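Local coordinates for protein KLLA0E08119p (Kluyveromyces lactis, PDB 3VA7) that probably carboxylates urea to urea-1-carboxylate in a biotin-dependent, ATP-driven reaction, the first step of urea degradation by the allophanate route, at residues A[476-481]-A[625-630]. Residues are numbered along the deposited sequence; the frame is centred on the assembly and turned at random.
Sequences CAFEVL and DVLFLN
With chi1 at 69°, Phe478 sets CG between its own backbone N and carbonyl carbon, which lays the ring alongside Leu627; there chi1 of -79°, CG anti to the carbonyl carbon, carries the chain on until CD2 meets Phe478 CZ at 3.7 Å. The pair exemplifies an antiparallel ladder, in which hydrogen-bonded Phe478-Leu627 and non-hydrogen-bonded Ala477-Phe628 put their side chains on opposite faces. Strand pairing places Leu627 CB over one face of the Phe478 ring, a CH-pi contact 3.9 Å from the centroid. Leu629 CD2 meets the same ring at its edge, 3.9 Å from Phe478 CD2. On the other face Ala477 CB sits over the Phe628 ring, 4.0 Å from its centroid. With an alanine at Phe478, the ring over Leu627 CB and beside Leu629 CD2 would be lost, which would probably leave a gap and both leucines freer to turn. Leu629 N reaches Cys476 O at 2.9 Å, nearly straight, and Val480 N reaches Asp625 O at 2.8 Å. Phe478 and Leu627 bond reciprocally, but Leu627 N approaches from above the carbonyl plane of Phe478 O, with an N-H...O angle of 135°. Strand 626-628, in the carboxyltransferase domain (subdomains A and B), edges a six-stranded antiparallel sheet; on its other side strand 477-480 pairs with strand 538-541, whose Leu539 touches Phe478. Asp625 turns its carboxylate to Arg619 and the Lys622 amide. Main-chain bonds thus pair polar backbone atoms, while CH-pi and apolar contacts fill both faces of a largely buried contact.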
ATOM      1  N   CYS A 476      -3.200  16.364 -17.967  1.00 52.71           N
ATOM      2  CA  CYS A 476      -4.596  16.546 -17.614  1.00 52.97           C
ATOM      3  C   CYS A 476      -4.775  16.131 -16.139  1.00 51.83           C
ATOM      4  O   CYS A 476      -5.201  15.000 -15.841  1.00 52.02           O
ATOM      5  CB  CYS A 476      -5.498  15.759 -18.559  1.00 53.38           C
ATOM      6  SG  CYS A 476      -7.261  15.889 -18.101  1.00 58.85           S
ATOM      7  N   ALA A 477      -4.443  17.051 -15.228  1.00 49.70           N
ATOM      8  CA  ALA A 477      -4.115  16.694 -13.854  1.00 48.47           C
ATOM      9  C   ALA A 477      -4.021  17.885 -12.875  1.00 47.86           C
ATOM     10  O   ALA A 477      -3.911  19.043 -13.284  1.00 47.65           O
ATOM     11  CB  ALA A 477      -2.769  15.966 -13.855  1.00 48.05           C
ATOM     12  N   PHE A 478      -4.007  17.623 -11.576  1.00 46.67           N
ATOM     13  CA  PHE A 478      -3.623  18.729 -10.699  1.00 46.49           C
ATOM     14  C   PHE A 478      -2.288  18.484  -9.999  1.00 46.35           C
ATOM     15  O   PHE A 478      -1.697  17.454 -10.177  1.00 46.90           O
ATOM     16  CB  PHE A 478      -4.779  19.175  -9.770  1.00 46.14           C
ATOM     17  CG  PHE A 478      -5.150  18.191  -8.701  1.00 44.14           C
ATOM     18  CD1 PHE A 478      -4.534  18.236  -7.448  1.00 43.57           C
ATOM     19  CD2 PHE A 478      -6.137  17.250  -8.926  1.00 43.82           C
ATOM     20  CE1 PHE A 478      -4.889  17.352  -6.436  1.00 41.72           C
ATOM     21  CE2 PHE A 478      -6.511  16.353  -7.921  1.00 42.70           C
ATOM     22  CZ  PHE A 478      -5.885  16.416  -6.669  1.00 43.53           C
ATOM     23  N   GLU A 479      -1.799  19.426  -9.219  1.00 46.81           N
ATOM     24  CA  GLU A 479      -0.489  19.277  -8.611  1.00 47.21           C
ATOM     25  C   GLU A 479      -0.556  19.840  -7.221  1.00 46.77           C
ATOM     26  O   GLU A 479      -1.136  20.885  -7.011  1.00 46.87           O
ATOM     27  CB  GLU A 479       0.581  20.013  -9.441  1.00 47.67           C
ATOM     28  CG  GLU A 479       1.999  20.025  -8.817  1.00 49.31           C
ATOM     29  CD  GLU A 479       3.032  20.857  -9.608  1.00 51.76           C
ATOM     30  OE1 GLU A 479       4.108  21.187  -9.018  1.00 48.57           O
ATOM     31  OE2 GLU A 479       2.756  21.166 -10.805  1.00 51.10           O
ATOM     32  N   VAL A 480       0.071  19.162  -6.278  1.00 46.85           N
ATOM     33  CA  VAL A 480      -0.053  19.546  -4.902  1.00 47.18           C
ATOM     34  C   VAL A 480       1.022  20.564  -4.496  1.00 48.33           C
ATOM     35  O   VAL A 480       2.176  20.198  -4.192  1.00 49.54           O
ATOM     36  CB  VAL A 480       0.019  18.304  -4.002  1.00 47.16           C
ATOM     37  CG1 VAL A 480      -0.086  18.707  -2.542  1.00 46.42           C
ATOM     38  CG2 VAL A 480      -1.069  17.311  -4.379  1.00 44.59           C
ATOM     39  N   LEU A 481       0.652  21.837  -4.475  1.00 48.42           N
ATOM     40  CA  LEU A 481       1.578  22.871  -4.004  1.00 48.61           C
ATOM     41  C   LEU A 481       1.810  22.794  -2.513  1.00 49.27           C
ATOM     42  O   LEU A 481       2.850  23.247  -2.045  1.00 50.36           O
ATOM     43  CB  LEU A 481       1.058  24.273  -4.323  1.00 48.66           C
ATOM     44  CG  LEU A 481       1.306  24.973  -5.665  1.00 47.12           C
ATOM     45  CD1 LEU A 481       1.887  24.062  -6.736  1.00 42.04           C
ATOM     46  CD2 LEU A 481      -0.022  25.612  -6.099  1.00 45.93           C
ATOM     47  N   ASP A 625       3.150  15.959  -5.185  1.00 45.36           N
ATOM     48  CA  ASP A 625       2.286  14.991  -5.910  1.00 45.01           C
ATOM     49  C   ASP A 625       1.523  15.593  -7.080  1.00 44.65           C
ATOM     50  O   ASP A 625       1.231  16.781  -7.095  1.00 44.17           O
ATOM     51  CB  ASP A 625       1.275  14.289  -4.994  1.00 45.38           C
ATOM     52  CG  ASP A 625       1.926  13.414  -3.946  1.00 46.95           C
ATOM     53  OD1 ASP A 625       3.016  12.843  -4.216  1.00 46.13           O
ATOM     54  OD2 ASP A 625       1.325  13.312  -2.844  1.00 48.40           O
ATOM     55  N   VAL A 626       1.177  14.731  -8.038  1.00 45.33           N
ATOM     56  CA  VAL A 626       0.493  15.087  -9.271  1.00 44.92           C
ATOM     57  C   VAL A 626      -0.656  14.113  -9.570  1.00 46.69           C
ATOM     58  O   VAL A 626      -0.429  12.970  -9.981  1.00 47.57           O
ATOM     59  CB  VAL A 626       1.489  15.040 -10.446  1.00 44.96           C
ATOM     60  CG1 VAL A 626       0.785  15.040 -11.794  1.00 42.48           C
ATOM     61  CG2 VAL A 626       2.559  16.175 -10.330  1.00 43.25           C
ATOM     62  N   LEU A 627      -1.901  14.568  -9.441  1.00 47.33           N
ATOM     63  CA  LEU A 627      -3.026  13.676  -9.645  1.00 47.45           C
ATOM     64  C   LEU A 627      -3.777  13.931 -10.917  1.00 48.13           C
ATOM     65  O   LEU A 627      -4.154  15.054 -11.193  1.00 48.59           O
ATOM     66  CB  LEU A 627      -3.976  13.778  -8.462  1.00 47.30           C
ATOM     67  CG  LEU A 627      -3.570  13.013  -7.206  1.00 45.82           C
ATOM     68  CD1 LEU A 627      -2.481  13.739  -6.420  1.00 44.11           C
ATOM     69  CD2 LEU A 627      -4.799  12.848  -6.374  1.00 44.32           C
ATOM     70  N   PHE A 628      -4.039  12.853 -11.640  1.00 49.01           N
ATOM     71  CA  PHE A 628      -4.616  12.873 -12.967  1.00 50.32           C
ATOM     72  C   PHE A 628      -6.118  12.848 -12.949  1.00 52.06           C
ATOM     73  O   PHE A 628      -6.700  12.185 -12.079  1.00 52.12           O
ATOM     74  CB  PHE A 628      -4.056  11.702 -13.811  1.00 50.08           C
ATOM     75  CG  PHE A 628      -2.674  11.972 -14.300  1.00 49.89           C
ATOM     76  CD1 PHE A 628      -1.569  11.696 -13.488  1.00 50.96           C
ATOM     77  CD2 PHE A 628      -2.473  12.615 -15.510  1.00 48.28           C
ATOM     78  CE1 PHE A 628      -0.272  12.020 -13.901  1.00 50.35           C
ATOM     79  CE2 PHE A 628      -1.201  12.938 -15.936  1.00 48.69           C
ATOM     80  CZ  PHE A 628      -0.095  12.650 -15.125  1.00 49.77           C
ATOM     81  N   LEU A 629      -6.741  13.560 -13.905  1.00 53.55           N
ATOM     82  CA  LEU A 629      -8.205  13.625 -14.011  1.00 55.12           C
ATOM     83  C   LEU A 629      -8.689  12.840 -15.199  1.00 57.29           C
ATOM     84  O   LEU A 629      -7.889  12.218 -15.884  1.00 57.61           O
ATOM     85  CB  LEU A 629      -8.702  15.051 -14.146  1.00 54.31           C
ATOM     86  CG  LEU A 629      -8.297  16.117 -13.138  1.00 53.46           C
ATOM     87  CD1 LEU A 629      -9.239  17.295 -13.352  1.00 52.00           C
ATOM     88  CD2 LEU A 629      -8.330  15.623 -11.678  1.00 51.48           C
ATOM     89  N   ASN A 630      -9.992  12.911 -15.458  1.00 59.86           N
ATOM     90  CA  ASN A 630     -10.638  12.113 -16.481  1.00 62.73           C
ATOM     91  C   ASN A 630     -11.374  13.002 -17.508  1.00 65.23           C
ATOM     92  O   ASN A 630     -12.610  12.946 -17.612  1.00 65.61           O
ATOM     93  CB  ASN A 630     -11.594  11.132 -15.783  1.00 62.35           C
ATOM     94  CG  ASN A 630     -12.578  10.449 -16.740  1.00 64.07           C
ATOM     95  OD1 ASN A 630     -12.290  10.274 -17.936  1.00 67.80           O
ATOM     96  ND2 ASN A 630     -13.746  10.045 -16.211  1.00 62.28           N
TER